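Local coordinates for protein SidF, inhibitor of growth family, member 3 (Legionella pneumophila subsp. pneumophila, PDB 4FYE) that removes phosphate from phosphoinositide lipids, probably at the 3-position of the inositol ring, at residues A[30-35]-A[704-709]; A[69-74]-A[123-128]; A[77-82]-A[150-155]; A[143-148]-A[734-739]. The protein carries 1 engineered substitution. All coordinates share one frame; numbering follows the deposited sequence.

Interaction 1: A[30-35]-A[704-709]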
# COMPACT_ATOMS: atom_id res chain seq x y z
N LEU A 30 18.46 9.88 -8.39
CA LEU A 30 19.02 8.54 -8.40
C LEU A 30 18.88 7.99 -9.82
O LEU A 30 18.14 8.54 -10.64
CB LEU A 30 18.29 7.66 -7.37
CG LEU A 30 16.90 7.12 -7.75
CD1 LEU A 30 16.86 5.59 -7.90
CD2 LEU A 30 15.92 7.56 -6.70
N ALA A 31 19.59 6.91 -10.11
CA ALA A 31 19.58 6.39 -11.47
C ALA A 31 18.47 5.39 -11.67
O ALA A 31 18.34 4.40 -10.95
CB ALA A 31 20.91 5.78 -11.81
N TYR A 32 17.67 5.65 -12.68
CA TYR A 32 16.60 4.73 -13.08
C TYR A 32 16.85 3.88 -14.34
O TYR A 32 16.18 2.84 -14.49
CB TYR A 32 15.38 5.57 -13.32
CG TYR A 32 14.83 6.14 -12.09
CD1 TYR A 32 13.94 5.38 -11.28
CD2 TYR A 32 15.15 7.44 -11.71
CE1 TYR A 32 13.37 5.92 -10.13
CE2 TYR A 32 14.59 7.99 -10.55
CZ TYR A 32 13.71 7.23 -9.78
OH TYR A 32 13.13 7.81 -8.68
N GLY A 33 17.78 4.32 -15.20
CA GLY A 33 18.16 3.67 -16.45
C GLY A 33 17.02 3.71 -17.47
O GLY A 33 16.07 4.48 -17.32
N TYR A 34 17.08 2.84 -18.48
CA TYR A 34 16.14 2.90 -19.58
C TYR A 34 15.98 4.35 -20.10
O TYR A 34 14.88 4.92 -20.09
CB TYR A 34 14.80 2.26 -19.17
CG TYR A 34 14.92 0.86 -18.55
CD1 TYR A 34 14.82 -0.32 -19.37
CD2 TYR A 34 15.18 0.69 -17.18
CE1 TYR A 34 14.96 -1.59 -18.83
CE2 TYR A 34 15.35 -0.59 -16.64
CZ TYR A 34 15.20 -1.73 -17.46
OH TYR A 34 15.34 -3.01 -16.90
N PRO A 35 17.08 4.95 -20.57
CA PRO A 35 16.94 6.32 -21.11
C PRO A 35 15.84 6.46 -22.23
O PRO A 35 15.69 5.60 -23.07
CB PRO A 35 18.34 6.65 -21.64
CG PRO A 35 18.98 5.31 -21.95
CD PRO A 35 18.38 4.34 -20.92
N GLN A 704 5.40 -1.26 -10.66
CA GLN A 704 6.06 -2.04 -9.65
C GLN A 704 7.57 -2.00 -9.87
O GLN A 704 8.30 -1.88 -8.92
CB GLN A 704 5.59 -3.52 -9.65
CG GLN A 704 4.12 -3.65 -9.32
CD GLN A 704 3.65 -5.08 -9.40
OE1 GLN A 704 2.62 -5.37 -10.04
NE2 GLN A 704 4.39 -5.99 -8.76
N ALA A 705 8.03 -2.07 -11.10
CA ALA A 705 9.47 -2.11 -11.26
C ALA A 705 10.06 -0.73 -10.97
O ALA A 705 11.19 -0.63 -10.42
CB ALA A 705 9.87 -2.62 -12.63
N LEU A 706 9.28 0.30 -11.26
CA LEU A 706 9.69 1.69 -10.94
C LEU A 706 9.78 1.94 -9.45
O LEU A 706 10.76 2.47 -8.98
CB LEU A 706 8.64 2.66 -11.47
CG LEU A 706 8.93 3.29 -12.80
CD1 LEU A 706 8.11 4.58 -12.90
CD2 LEU A 706 10.42 3.66 -12.82
N HIS A 707 8.70 1.56 -8.74
CA HIS A 707 8.60 1.63 -7.29
C HIS A 707 9.76 0.88 -6.69
O HIS A 707 10.44 1.45 -5.86
CB HIS A 707 7.23 1.16 -6.82
CG HIS A 707 7.18 0.67 -5.40
ND1 HIS A 707 6.75 1.45 -4.38
CD2 HIS A 707 7.52 -0.56 -4.84
CE1 HIS A 707 6.85 0.76 -3.22
NE2 HIS A 707 7.32 -0.47 -3.50
N HIS A 708 10.04 -0.36 -7.15
CA HIS A 708 11.18 -1.14 -6.63
C HIS A 708 12.52 -0.45 -6.82
O HIS A 708 13.43 -0.54 -5.96
CB HIS A 708 11.18 -2.55 -7.25
CG HIS A 708 11.99 -3.58 -6.47
ND1 HIS A 708 13.37 -3.69 -6.56
CD2 HIS A 708 11.58 -4.58 -5.61
CE1 HIS A 708 13.79 -4.70 -5.76
NE2 HIS A 708 12.70 -5.27 -5.21
N THR A 709 12.69 0.23 -7.94
CA THR A 709 13.94 0.93 -8.22
C THR A 709 14.15 2.07 -7.23
O THR A 709 15.20 2.17 -6.60
CB THR A 709 13.98 1.39 -9.69
OG1 THR A 709 13.81 0.22 -10.50
CG2 THR A 709 15.33 2.03 -10.03

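Interaction 2: A[69-74]-A[123-128]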
# COMPACT_ATOMS: atom_id res chain seq x y z
N PRO A 69 12.52 -6.23 -18.46
CA PRO A 69 13.88 -6.12 -17.80
C PRO A 69 14.99 -6.17 -18.78
O PRO A 69 14.96 -6.95 -19.74
CB PRO A 69 14.01 -7.38 -16.98
CG PRO A 69 12.63 -7.93 -16.92
CD PRO A 69 11.83 -7.46 -18.09
N ASP A 70 16.00 -5.37 -18.51
CA ASP A 70 17.18 -5.39 -19.34
C ASP A 70 18.41 -5.45 -18.42
O ASP A 70 18.63 -4.49 -17.65
CB ASP A 70 17.18 -4.10 -20.16
CG ASP A 70 18.44 -3.99 -21.07
OD1 ASP A 70 19.53 -4.48 -20.66
OD2 ASP A 70 18.35 -3.41 -22.17
N VAL A 71 19.22 -6.51 -18.46
CA VAL A 71 20.28 -6.63 -17.41
C VAL A 71 21.42 -5.61 -17.48
O VAL A 71 21.95 -5.17 -16.46
CB VAL A 71 20.85 -8.05 -17.19
CG1 VAL A 71 19.77 -8.97 -16.69
CG2 VAL A 71 21.47 -8.60 -18.43
N ILE A 72 21.75 -5.19 -18.67
CA ILE A 72 22.64 -4.01 -18.78
C ILE A 72 22.17 -2.76 -18.03
O ILE A 72 22.93 -2.19 -17.24
CB ILE A 72 22.95 -3.67 -20.22
CG1 ILE A 72 23.60 -4.91 -20.84
CG2 ILE A 72 23.97 -2.49 -20.28
CD1 ILE A 72 23.84 -4.74 -22.34
N GLN A 73 20.92 -2.37 -18.25
CA GLN A 73 20.34 -1.23 -17.57
C GLN A 73 20.33 -1.43 -16.07
O GLN A 73 20.69 -0.51 -15.36
CB GLN A 73 18.95 -0.87 -18.08
CG GLN A 73 18.92 -0.55 -19.56
CD GLN A 73 19.77 0.65 -19.87
OE1 GLN A 73 19.59 1.71 -19.25
NE2 GLN A 73 20.72 0.49 -20.80
N GLU A 74 19.95 -2.61 -15.59
CA GLU A 74 19.86 -2.84 -14.16
C GLU A 74 21.26 -2.83 -13.55
O GLU A 74 21.46 -2.34 -12.45
CB GLU A 74 19.18 -4.19 -13.85
CG GLU A 74 17.74 -4.29 -14.38
CD GLU A 74 16.76 -3.32 -13.69
OE1 GLU A 74 17.04 -2.78 -12.59
OE2 GLU A 74 15.70 -3.07 -14.26
N ASP A 123 21.08 -8.11 -27.36
CA ASP A 123 19.86 -8.80 -27.66
C ASP A 123 19.67 -10.04 -26.81
O ASP A 123 18.57 -10.56 -26.77
CB ASP A 123 19.76 -9.12 -29.15
CG ASP A 123 19.13 -7.97 -29.95
OD1 ASP A 123 18.23 -7.26 -29.41
OD2 ASP A 123 19.55 -7.75 -31.11
N LYS A 124 20.70 -10.49 -26.09
CA LYS A 124 20.39 -11.50 -25.11
C LYS A 124 20.15 -10.83 -23.75
O LYS A 124 19.82 -11.49 -22.78
CB LYS A 124 21.44 -12.57 -25.01
CG LYS A 124 21.78 -13.35 -26.28
CD LYS A 124 22.93 -14.30 -25.91
CE LYS A 124 23.52 -15.08 -27.08
NZ LYS A 124 22.46 -15.90 -27.74
N ALA A 125 20.30 -9.52 -23.67
CA ALA A 125 20.22 -8.84 -22.38
C ALA A 125 18.80 -8.62 -21.94
O ALA A 125 18.56 -8.27 -20.81
CB ALA A 125 20.93 -7.50 -22.46
N LYS A 126 17.83 -8.79 -22.82
CA LYS A 126 16.46 -8.35 -22.48
C LYS A 126 15.59 -9.54 -22.21
O LYS A 126 15.71 -10.56 -22.86
CB LYS A 126 15.83 -7.46 -23.58
CG LYS A 126 16.67 -6.25 -23.98
CD LYS A 126 15.86 -5.29 -24.88
CE LYS A 126 16.63 -4.95 -26.14
NZ LYS A 126 15.80 -4.45 -27.29
N ALA A 127 14.70 -9.41 -21.23
CA ALA A 127 13.79 -10.50 -20.94
C ALA A 127 12.49 -10.19 -21.63
O ALA A 127 12.26 -9.06 -22.01
CB ALA A 127 13.55 -10.61 -19.44
N ASP A 128 11.66 -11.20 -21.82
CA ASP A 128 10.27 -11.01 -22.16
C ASP A 128 9.44 -11.61 -21.03
O ASP A 128 9.49 -12.84 -20.76
CB ASP A 128 9.94 -11.66 -23.48
CG ASP A 128 8.41 -11.55 -23.82
OD1 ASP A 128 7.66 -10.72 -23.20
OD2 ASP A 128 7.95 -12.30 -24.73

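Interaction 3: A[77-82]-A[150-155]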
# COMPACT_ATOMS: atom_id res chain seq x y z
N ASN A 77 22.11 0.78 -13.17
CA ASN A 77 21.41 1.30 -11.99
C ASN A 77 22.08 0.88 -10.69
O ASN A 77 22.37 1.68 -9.81
CB ASN A 77 19.96 0.81 -11.97
CG ASN A 77 19.15 1.43 -13.06
OD1 ASN A 77 19.57 2.44 -13.63
ND2 ASN A 77 18.01 0.83 -13.39
N TYR A 78 22.32 -0.40 -10.58
CA TYR A 78 23.08 -0.92 -9.48
C TYR A 78 24.39 -0.28 -9.34
O TYR A 78 24.68 0.11 -8.25
CB TYR A 78 23.30 -2.42 -9.61
CG TYR A 78 23.93 -2.96 -8.36
CD1 TYR A 78 23.15 -3.33 -7.30
CD2 TYR A 78 25.31 -3.06 -8.23
CE1 TYR A 78 23.73 -3.85 -6.15
CE2 TYR A 78 25.87 -3.58 -7.11
CZ TYR A 78 25.05 -3.95 -6.08
OH TYR A 78 25.60 -4.47 -4.94
N ILE A 79 25.20 -0.16 -10.41
CA ILE A 79 26.51 0.46 -10.24
C ILE A 79 26.37 1.90 -9.67
O ILE A 79 26.96 2.25 -8.66
CB ILE A 79 27.31 0.54 -11.55
CG1 ILE A 79 27.47 -0.80 -12.30
CG2 ILE A 79 28.63 1.22 -11.34
CD1 ILE A 79 28.27 -1.86 -11.67
N ASP A 80 25.55 2.73 -10.31
CA ASP A 80 25.50 4.15 -10.06
C ASP A 80 24.93 4.41 -8.70
O ASP A 80 25.39 5.32 -8.00
CB ASP A 80 24.60 4.87 -11.09
CG ASP A 80 25.21 4.91 -12.50
OD1 ASP A 80 26.43 4.67 -12.67
OD2 ASP A 80 24.44 5.16 -13.47
N ASN A 81 23.90 3.64 -8.34
CA ASN A 81 23.18 3.88 -7.09
C ASN A 81 24.06 3.46 -5.90
O ASN A 81 24.09 4.13 -4.91
CB ASN A 81 21.78 3.26 -7.08
CG ASN A 81 20.78 3.96 -8.04
OD1 ASN A 81 20.87 5.14 -8.30
ND2 ASN A 81 19.83 3.21 -8.56
N LEU A 82 24.83 2.39 -6.03
CA LEU A 82 25.76 2.01 -5.00
C LEU A 82 26.92 3.05 -4.96
O LEU A 82 27.38 3.47 -3.86
CB LEU A 82 26.30 0.60 -5.28
CG LEU A 82 27.05 -0.25 -4.24
CD1 LEU A 82 28.17 -1.12 -4.85
CD2 LEU A 82 27.63 0.61 -3.15
N GLY A 150 27.55 -12.12 -11.17
CA GLY A 150 28.94 -12.44 -10.86
C GLY A 150 29.78 -11.16 -10.87
O GLY A 150 30.54 -10.91 -9.96
N SER A 151 29.64 -10.34 -11.91
CA SER A 151 30.40 -9.08 -11.98
C SER A 151 29.99 -8.07 -10.92
O SER A 151 30.84 -7.32 -10.43
CB SER A 151 30.29 -8.45 -13.37
OG SER A 151 30.39 -9.48 -14.32
N LEU A 152 28.72 -8.04 -10.56
CA LEU A 152 28.28 -7.07 -9.54
C LEU A 152 28.71 -7.45 -8.13
O LEU A 152 28.93 -6.56 -7.31
CB LEU A 152 26.79 -6.85 -9.55
CG LEU A 152 26.17 -6.30 -10.83
CD1 LEU A 152 24.67 -6.13 -10.57
CD2 LEU A 152 26.80 -4.98 -11.26
N GLN A 153 28.92 -8.75 -7.88
CA GLN A 153 29.52 -9.15 -6.62
C GLN A 153 30.95 -8.70 -6.58
O GLN A 153 31.39 -8.12 -5.58
CB GLN A 153 29.42 -10.65 -6.35
CG GLN A 153 28.01 -10.95 -5.90
CD GLN A 153 27.52 -12.35 -6.27
OE1 GLN A 153 28.22 -13.14 -6.93
NE2 GLN A 153 26.30 -12.67 -5.83
N GLN A 154 31.71 -8.93 -7.65
CA GLN A 154 33.10 -8.43 -7.66
C GLN A 154 33.13 -6.88 -7.52
O GLN A 154 33.94 -6.31 -6.76
CB GLN A 154 33.81 -8.93 -8.87
CG GLN A 154 34.04 -10.44 -8.87
CD GLN A 154 34.43 -10.88 -10.26
OE1 GLN A 154 34.20 -10.15 -11.20
NE2 GLN A 154 35.06 -12.05 -10.41
N PHE A 155 32.19 -6.20 -8.18
CA PHE A 155 32.24 -4.74 -8.11
C PHE A 155 31.99 -4.25 -6.69
O PHE A 155 32.72 -3.41 -6.19
CB PHE A 155 31.27 -4.07 -9.10
CG PHE A 155 31.02 -2.59 -8.83
CD1 PHE A 155 32.04 -1.64 -8.97
CD2 PHE A 155 29.78 -2.16 -8.40
CE1 PHE A 155 31.79 -0.28 -8.71
CE2 PHE A 155 29.51 -0.82 -8.15
CZ PHE A 155 30.51 0.12 -8.31

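Interaction 4: A[143-148]-A[734-739]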
# COMPACT_ATOMS: atom_id res chain seq x y z
N GLU A 143 21.04 -16.50 -18.53
CA GLU A 143 22.47 -16.74 -18.50
C GLU A 143 23.21 -15.46 -18.40
O GLU A 143 24.26 -15.43 -17.82
CB GLU A 143 23.01 -17.45 -19.73
CG GLU A 143 22.72 -18.93 -19.72
CD GLU A 143 23.18 -19.65 -20.99
OE1 GLU A 143 24.29 -19.31 -21.50
OE2 GLU A 143 22.42 -20.54 -21.45
N GLN A 144 22.70 -14.40 -19.01
CA GLN A 144 23.43 -13.17 -19.03
C GLN A 144 23.36 -12.61 -17.62
O GLN A 144 24.35 -12.22 -17.01
CB GLN A 144 22.84 -12.21 -20.06
CG GLN A 144 22.91 -12.69 -21.50
CD GLN A 144 24.25 -13.24 -21.91
OE1 GLN A 144 25.33 -12.59 -21.76
NE2 GLN A 144 24.22 -14.46 -22.40
N LEU A 145 22.16 -12.69 -17.07
CA LEU A 145 21.94 -12.25 -15.77
C LEU A 145 22.86 -12.90 -14.76
O LEU A 145 23.34 -12.17 -13.93
CB LEU A 145 20.48 -12.44 -15.41
CG LEU A 145 19.92 -11.81 -14.15
CD1 LEU A 145 18.45 -11.45 -14.25
CD2 LEU A 145 20.16 -12.84 -13.06
N ALA A 146 23.09 -14.22 -14.80
CA ALA A 146 23.99 -14.85 -13.82
C ALA A 146 25.44 -14.32 -14.03
O ALA A 146 26.17 -14.04 -13.08
CB ALA A 146 23.96 -16.38 -13.94
N LYS A 147 25.83 -14.20 -15.27
CA LYS A 147 27.08 -13.57 -15.59
C LYS A 147 27.22 -12.21 -14.87
O LYS A 147 28.17 -11.93 -14.20
CB LYS A 147 27.13 -13.33 -17.11
CG LYS A 147 28.15 -14.14 -17.94
CD LYS A 147 27.61 -15.45 -18.47
CE LYS A 147 27.74 -15.54 -20.00
NZ LYS A 147 29.03 -15.97 -20.66
N VAL A 148 26.25 -11.35 -15.08
CA VAL A 148 26.29 -10.01 -14.56
C VAL A 148 26.27 -9.95 -13.03
O VAL A 148 26.95 -9.11 -12.43
CB VAL A 148 25.12 -9.20 -15.17
CG1 VAL A 148 24.77 -7.99 -14.35
CG2 VAL A 148 25.51 -8.77 -16.58
N GLY A 734 11.76 -10.63 -10.63
CA GLY A 734 12.27 -11.17 -9.35
C GLY A 734 13.77 -11.45 -9.34
O GLY A 734 14.45 -11.14 -8.36
N LYS A 735 14.29 -11.96 -10.44
CA LYS A 735 15.73 -12.26 -10.59
C LYS A 735 16.56 -11.00 -10.63
O LYS A 735 17.67 -11.00 -10.18
CB LYS A 735 16.01 -13.05 -11.89
CG LYS A 735 15.11 -14.23 -12.19
CD LYS A 735 15.33 -15.36 -11.20
CE LYS A 735 14.09 -16.28 -11.19
NZ LYS A 735 14.04 -17.18 -9.98
N VAL A 736 16.04 -9.92 -11.17
CA VAL A 736 16.77 -8.69 -11.07
C VAL A 736 16.74 -8.20 -9.63
O VAL A 736 17.75 -7.70 -9.11
CB VAL A 736 16.12 -7.64 -11.97
CG1 VAL A 736 16.73 -6.29 -11.66
CG2 VAL A 736 16.42 -7.97 -13.40
N ALA A 737 15.57 -8.28 -8.99
CA ALA A 737 15.47 -7.91 -7.56
C ALA A 737 16.59 -8.53 -6.73
O ALA A 737 17.13 -7.86 -5.86
CB ALA A 737 14.12 -8.30 -6.95
N ASN A 738 16.94 -9.78 -6.99
CA ASN A 738 18.14 -10.33 -6.31
C ASN A 738 19.31 -9.40 -6.20
O ASN A 738 19.95 -9.40 -5.18
CB ASN A 738 18.54 -11.65 -6.91
CG ASN A 738 17.50 -12.72 -6.62
OD1 ASN A 738 16.81 -12.65 -5.58
ND2 ASN A 738 17.32 -13.68 -7.53
N PHE A 739 19.59 -8.61 -7.22
CA PHE A 739 20.75 -7.73 -7.20
C PHE A 739 20.85 -6.97 -5.89
O PHE A 739 21.94 -6.76 -5.37
CB PHE A 739 20.71 -6.75 -8.36
CG PHE A 739 21.06 -7.35 -9.68
CD1 PHE A 739 21.31 -8.70 -9.80
CD2 PHE A 739 21.12 -6.57 -10.81
CE1 PHE A 739 21.62 -9.26 -11.01
CE2 PHE A 739 21.44 -7.12 -12.04
CZ PHE A 739 21.69 -8.47 -12.13

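Interaction 1: A[30-35]-A[704-709]
Two donors grip Ala-705 O, both from Thr-709 one helical turn on. The helical amide Thr-709 N lies 3.0 Å from Ala-705 O, and the hydroxyl Thr-709 OG1 donates to Ala-705 O at 2.8 Å, arriving above the carbonyl plane (26° out of it). This second bond follows from the first torsion: with OG1 beside the backbone N and anti to the carbonyl carbon (chi1 -57°), the hydroxyl is turned back along the helix. Thr-709 OG1 also has Ser-715 OG as a partner, so a buried hydroxyl is well satisfied. The same torsion swings the methyl of Thr-709 toward the loop 30-35. There Thr-709 CG2 meets Tyr-32 CD1 at 3.8 Å and Ala-31 O at 3.9 Å, the threonine and tyrosine side chains crossing obliquely. A threonine suits the place because one branch serves the helix and the other packs. Leu-706, one turn earlier, adds its methyl CD2 at 4.2 Å from Tyr-32 CD1. On one face of the tyrosine ring lies Leu-30 CD1, 4.0 Å above the plane and offset toward the rim. Leu-30 CD1 is also 4.0 Å from Thr-709 O, so Leu-30 lies against both ring and helix. The ring combines an apolar flank for this packing with a polar tip, and Tyr-32 OH is hydrogen-bonded to Asp-183. The arrangement is one of an irregular loop packed on a helix: the segment between helix 9-16 and strand 39-42 lies against helix 701-712, joined by apolar side chains rather than by backbone pairing.

Interaction 2: A[69-74]-A[123-128]
Ala-125 is the first residue of 123-128 to engage strongly, and its small methyl fits closely against the start of helix 71-92. Ala-125 CB lies 4.0 Å from Ile-72 CD1 and 3.8 Å from the carboxylate oxygen Asp-70 OD1. Its carbonyl takes the amide of the first helical turn: Val-71 N donates to Ala-125 O at 3.0 Å, nearly straight and in the carbonyl plane. Lys-126 comes next, facing Asp-70 as a single antiparallel bridge. This is a non-hydrogen-bonded pair, its CA atoms 4.4 Å apart, and a backbone bond on each flank holds it. The lysine chain crosses Asp-70 obliquely, with Lys-126 CG 3.8 Å from Asp-70 OD2. Lys-126 NZ does not touch that carboxylate, so any attraction between the opposite charges is probably modest. Asp-70 suits its N-cap position: with CG anti to its backbone N (chi1 178°), OD1 accepts a weak capping bond from Gln-73 N. Ala-127 then closes the bridge, its N donating to Pro-69 O at 2.9 Å with an N-H...O angle of 169°. Ala-127 CB meets the proline ring at Pro-69 CG, 3.8 Å away. Proline costs nothing here, since the bridge uses its carbonyl and not its nitrogen. The pairing thus ties the loop between helices 98-119 and 136-163 to the N-terminus of helix 71-92. Phe-141 of helix 136-163 touches both Val-71 and Ala-127, while Phe-733 of helix 733-741 touches Pro-69.

Interaction 3: A[77-82]-A[150-155]
Helices 71-92 and 136-163 pack side by side in a nearly parallel pair, their short segments 14° apart in direction and 11.1 Å between axes. Leu-152 is the wedge between them. From its CB, 4.2 Å from Tyr-78 CE2, the chain runs with CG anti to the carbonyl carbon (chi1 -60°) to its two methyls. Leu-152 CD1 lies against the tyrosine ring, 3.9 Å from Tyr-78 CG, leucine and tyrosine sliding past each other in opposite directions. Leu-152 CD2 also touches the tyrosine, 3.9 Å from Tyr-78 CD2, and comes closest to Ile-79 CD1 at 3.5 Å, a tight methyl-to-methyl contact. Branched aliphatics suit this buried position, since each can touch two neighbours. One turn on, Phe-155 reaches tip to tip with Leu-82, whose CD1 is 3.6 Å from Phe-155 CE2. The edge of the Phe-155 ring is also turned to Tyr-78 CE2. Phe-112 and Ala-109 of helix 98-119 contact Phe-155 as well, so a third helix joins this apolar core. Over one face of the Phe-155 ring stands Ile-79 CD1, a CH-pi contact 4.0 Å from the ring centroid and 28° off the normal.

Interaction 4: A[143-148]-A[734-739]
Both segments are helical and run almost exactly alongside each other: the axes of 143-148 and 734-739 diverge by 5° and come within 10.9 Å. The backbones are nearest where Leu-145 faces Val-736, and one turn later Val-148 faces Phe-739. Leu-145 has CG anti to its backbone N (chi1 -169°), which extends it across the gap. Leu-145 CD1 meets Lys-735 CB at 3.8 Å, the two side chains crossing at about a right angle, and lies 4.1 Å from Val-736 CG2. Lys-735 thus contributes only the base of its chain to this contact; the rest bends at chi2 and its end leads away, as suits an exposed lysine. Phe-739 is the bulky partner of the second turn. With CG anti to its carbonyl carbon (chi1 -75°), its ring comes toward helix 136-163, where Phe-739 CZ lies 3.8 Å from Val-148 CG1. The two side chains cross at about a right angle. Phe-739 CZ also comes within 4.3 Å of Leu-145 CG, so the end of the ring touches both residues that face it. Glu-74 of helix 71-92 lies against Val-736 and Phe-739, and Val-71 and Ala-75 of that helix touch Leu-145 and Val-148 respectively. The contact is parallel helix packing with apolar residues three apart on each partner, and it joins the last modelled helix, 733-741, to helix 136-163.

The four contacts lie on one side of the chain's centre, their own centres about 10 to 16 Å apart. Helix 71-92 serves interactions 2 and 3, and helix 136-163 serves interactions 3 and 4, while helices 701-712 and 733-741 enter through interactions 1 and 4. Direct touches link them: Tyr-34 bonds to Gln-73 and Glu-74, Ala-31 to Asn-81, Val-71 packs on Leu-145, and Leu-152 meets Phe-739. Along the chain, interactions 2 and 3 fall between the two segments of interaction 1, and interactions 1 and 4 alternate. The early loop 30-35 and helices 71-92 and 136-163 are thereby joined to the last modelled helices, in one helical region of the phosphatase domain.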